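Long-range contact in uncharacterized protein (Wolinella succinogenes, PDB 3JYG), which is of unknown function but belongs to the 6-pyruvoyl tetrahydropterin synthase family and binds a zinc ion through three histidines: residues Gly16-Ser21 against Ile85-Phe90. Numbering follows the deposited sequence.
Sequences GHRVWS and IDDPLF. With ZN (zinc ion), chain G.
Arg-18 grips the carboxylate of Asp-87 side-on in a salt bridge. Its NH2 gives a nearly straight bond to Asp-87 OD1 (2.9 Å, 166°). Its NE reaches the syn lone pair of Asp-87 OD2 at 3.1 Å. The arginine chain runs extended from CG to NE, and the guanidinium and carboxylate planes lie 31° apart. Leu-89 CD1 lies over one guanidinium face, offset toward the rim and 3.5 Å from Arg-18 NE, and Trp-20 CB lies over the opposite face, likewise offset. Arg-18 NH1 hydrogen-bonds to Arg-37 O.

Asp-87 CG stands anti to the backbone N (chi1 -173°), and the carboxylate it carries meets Arg-18. Asp-87 OD1 also caps the turn before helix 90-93, accepting from Leu-89 N at 2.8 Å. One face of the Trp-20 indole rests on Asp-87 and Pro-88 in two CH-pi contacts. Asp-87 CA sits 3.8 Å from the centroid of the Trp-20 five-membered ring, and Pro-88 CD 4.0 Å. Trp-20 NE1 hydrogen-bonds to Asp-84 OD2.

The contact ties the chain just after His-17, a zinc ligand with His-40 and His-42, to the loop leaving strand 80-84. Two Arg-18 N-H groups and Leu-89 N donate to the buried Asp-87 carboxylate, consistent with its being ionised.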
loop_
_atom_site.group_PDB
_atom_site.type_symbol
_atom_site.label_atom_id
_atom_site.label_comp_id
_atom_site.label_asym_id
_atom_site.label_seq_id
_atom_site.Cartn_x
_atom_site.Cartn_y
_atom_site.Cartn_z
ATOM N N GLY A 16 9.116 -9.864 20.507
ATOM C CA GLY A 16 10.491 -10.345 20.251
ATOM C C GLY A 16 10.426 -11.683 19.514
ATOM O O GLY A 16 9.405 -12.386 19.576
ATOM N N HIS A 17 11.489 -12.029 18.785
ATOM C CA HIS A 17 11.567 -13.342 18.212
ATOM C C HIS A 17 12.992 -13.589 17.774
ATOM O O HIS A 17 13.873 -12.716 17.934
ATOM C CB HIS A 17 10.540 -13.535 17.048
ATOM C CG HIS A 17 10.981 -13.010 15.701
ATOM N ND1 HIS A 17 10.546 -13.566 14.516
ATOM C CD2 HIS A 17 11.791 -11.979 15.354
ATOM C CE1 HIS A 17 11.072 -12.906 13.498
ATOM N NE2 HIS A 17 11.834 -11.942 13.983
ATOM N N ARG A 18 13.199 -14.788 17.241
ATOM C CA ARG A 18 14.347 -15.047 16.403
ATOM C C ARG A 18 13.941 -16.090 15.346
ATOM O O ARG A 18 13.048 -16.904 15.578
ATOM C CB ARG A 18 15.552 -15.509 17.247
ATOM C CG ARG A 18 15.600 -16.980 17.560
ATOM C CD ARG A 18 16.886 -17.354 18.318
ATOM N NE ARG A 18 17.102 -18.807 18.313
ATOM C CZ ARG A 18 18.204 -19.408 17.850
ATOM N NH1 ARG A 18 19.222 -18.707 17.313
ATOM N NH2 ARG A 18 18.294 -20.731 17.935
ATOM N N VAL A 19 14.616 -16.040 14.209
ATOM C CA VAL A 19 14.389 -16.958 13.101
ATOM C C VAL A 19 15.579 -17.886 13.119
ATOM O O VAL A 19 16.627 -17.546 12.603
ATOM C CB VAL A 19 14.380 -16.195 11.767
ATOM C CG1 VAL A 19 14.078 -17.151 10.593
ATOM C CG2 VAL A 19 13.341 -15.064 11.831
ATOM N N TRP A 20 15.396 -19.045 13.728
ATOM C CA TRP A 20 16.520 -19.868 14.196
ATOM C C TRP A 20 17.187 -20.566 12.998
ATOM O O TRP A 20 18.375 -20.816 13.003
ATOM C CB TRP A 20 16.043 -20.853 15.286
ATOM C CG TRP A 20 15.003 -21.902 14.852
ATOM C CD1 TRP A 20 13.624 -21.871 15.065
ATOM C CD2 TRP A 20 15.275 -23.138 14.154
ATOM N NE1 TRP A 20 13.049 -23.015 14.535
ATOM C CE2 TRP A 20 14.034 -23.801 13.974
ATOM C CE3 TRP A 20 16.465 -23.751 13.673
ATOM C CZ2 TRP A 20 13.932 -25.057 13.312
ATOM C CZ3 TRP A 20 16.368 -24.986 13.038
ATOM C CH2 TRP A 20 15.107 -25.626 12.871
ATOM N N SER A 21 16.388 -20.825 11.968
ATOM C CA SER A 21 16.806 -21.576 10.813
ATOM C C SER A 21 17.377 -20.724 9.663
ATOM O O SER A 21 17.648 -21.247 8.576
ATOM C CB SER A 21 15.574 -22.306 10.284
ATOM O OG SER A 21 14.581 -21.363 9.883
ATOM N N ILE A 85 8.301 -23.896 18.934
ATOM C CA ILE A 85 8.471 -25.136 19.714
ATOM C C ILE A 85 9.770 -25.889 19.344
ATOM O O ILE A 85 10.387 -26.494 20.201
ATOM C CB ILE A 85 7.214 -26.082 19.621
ATOM C CG1 ILE A 85 7.246 -27.240 20.625
ATOM C CG2 ILE A 85 6.924 -26.582 18.165
ATOM C CD1 ILE A 85 7.138 -26.789 22.107
ATOM N N ASP A 86 10.167 -25.871 18.086
ATOM C CA ASP A 86 11.346 -26.626 17.696
ATOM C C ASP A 86 12.591 -25.825 17.554
ATOM O O ASP A 86 13.526 -26.281 16.958
ATOM C CB ASP A 86 11.099 -27.370 16.396
ATOM C CG ASP A 86 10.352 -28.687 16.619
ATOM O OD1 ASP A 86 10.317 -29.180 17.777
ATOM O OD2 ASP A 86 9.792 -29.211 15.647
ATOM N N ASP A 87 12.579 -24.592 18.033
ATOM C CA ASP A 87 13.806 -23.819 18.134
ATOM C C ASP A 87 14.774 -24.608 19.014
ATOM O O ASP A 87 14.405 -25.037 20.095
ATOM C CB ASP A 87 13.475 -22.431 18.745
ATOM C CG ASP A 87 14.664 -21.473 18.734
ATOM O OD1 ASP A 87 15.827 -21.928 18.928
ATOM O OD2 ASP A 87 14.427 -20.258 18.531
ATOM N N PRO A 88 16.034 -24.785 18.569
ATOM C CA PRO A 88 17.039 -25.526 19.356
ATOM C C PRO A 88 17.320 -24.884 20.716
ATOM O O PRO A 88 17.833 -25.554 21.633
ATOM C CB PRO A 88 18.303 -25.397 18.511
ATOM C CG PRO A 88 17.806 -25.151 17.134
ATOM C CD PRO A 88 16.555 -24.379 17.245
ATOM N N LEU A 89 17.039 -23.590 20.835
ATOM C CA LEU A 89 17.182 -22.919 22.116
ATOM C C LEU A 89 15.981 -23.071 23.031
ATOM O O LEU A 89 16.022 -22.588 24.174
ATOM C CB LEU A 89 17.419 -21.413 21.906
ATOM C CG LEU A 89 18.788 -20.922 21.500
ATOM C CD1 LEU A 89 18.741 -19.374 21.384
ATOM C CD2 LEU A 89 19.885 -21.385 22.488
ATOM N N PHE A 90 14.895 -23.703 22.550
ATOM C CA PHE A 90 13.722 -23.909 23.430
ATOM C C PHE A 90 14.141 -24.373 24.861
ATOM O O PHE A 90 13.794 -23.699 25.841
ATOM C CB PHE A 90 12.646 -24.851 22.803
ATOM C CG PHE A 90 11.330 -24.748 23.449
ATOM C CD1 PHE A 90 10.369 -23.874 22.959
ATOM C CD2 PHE A 90 11.059 -25.460 24.628
ATOM C CE1 PHE A 90 9.140 -23.752 23.623
ATOM C CE2 PHE A 90 9.842 -25.358 25.267
ATOM C CZ PHE A 90 8.878 -24.506 24.764
HETATM ZN ZN ZN G . 13.214 -10.550 12.688
HETATM O O HOH W 1 11.927 -19.469 17.498
HETATM O O HOH W 2 11.707 -11.186 10.805
HETATM O O HOH W 3 14.542 -9.419 11.067
#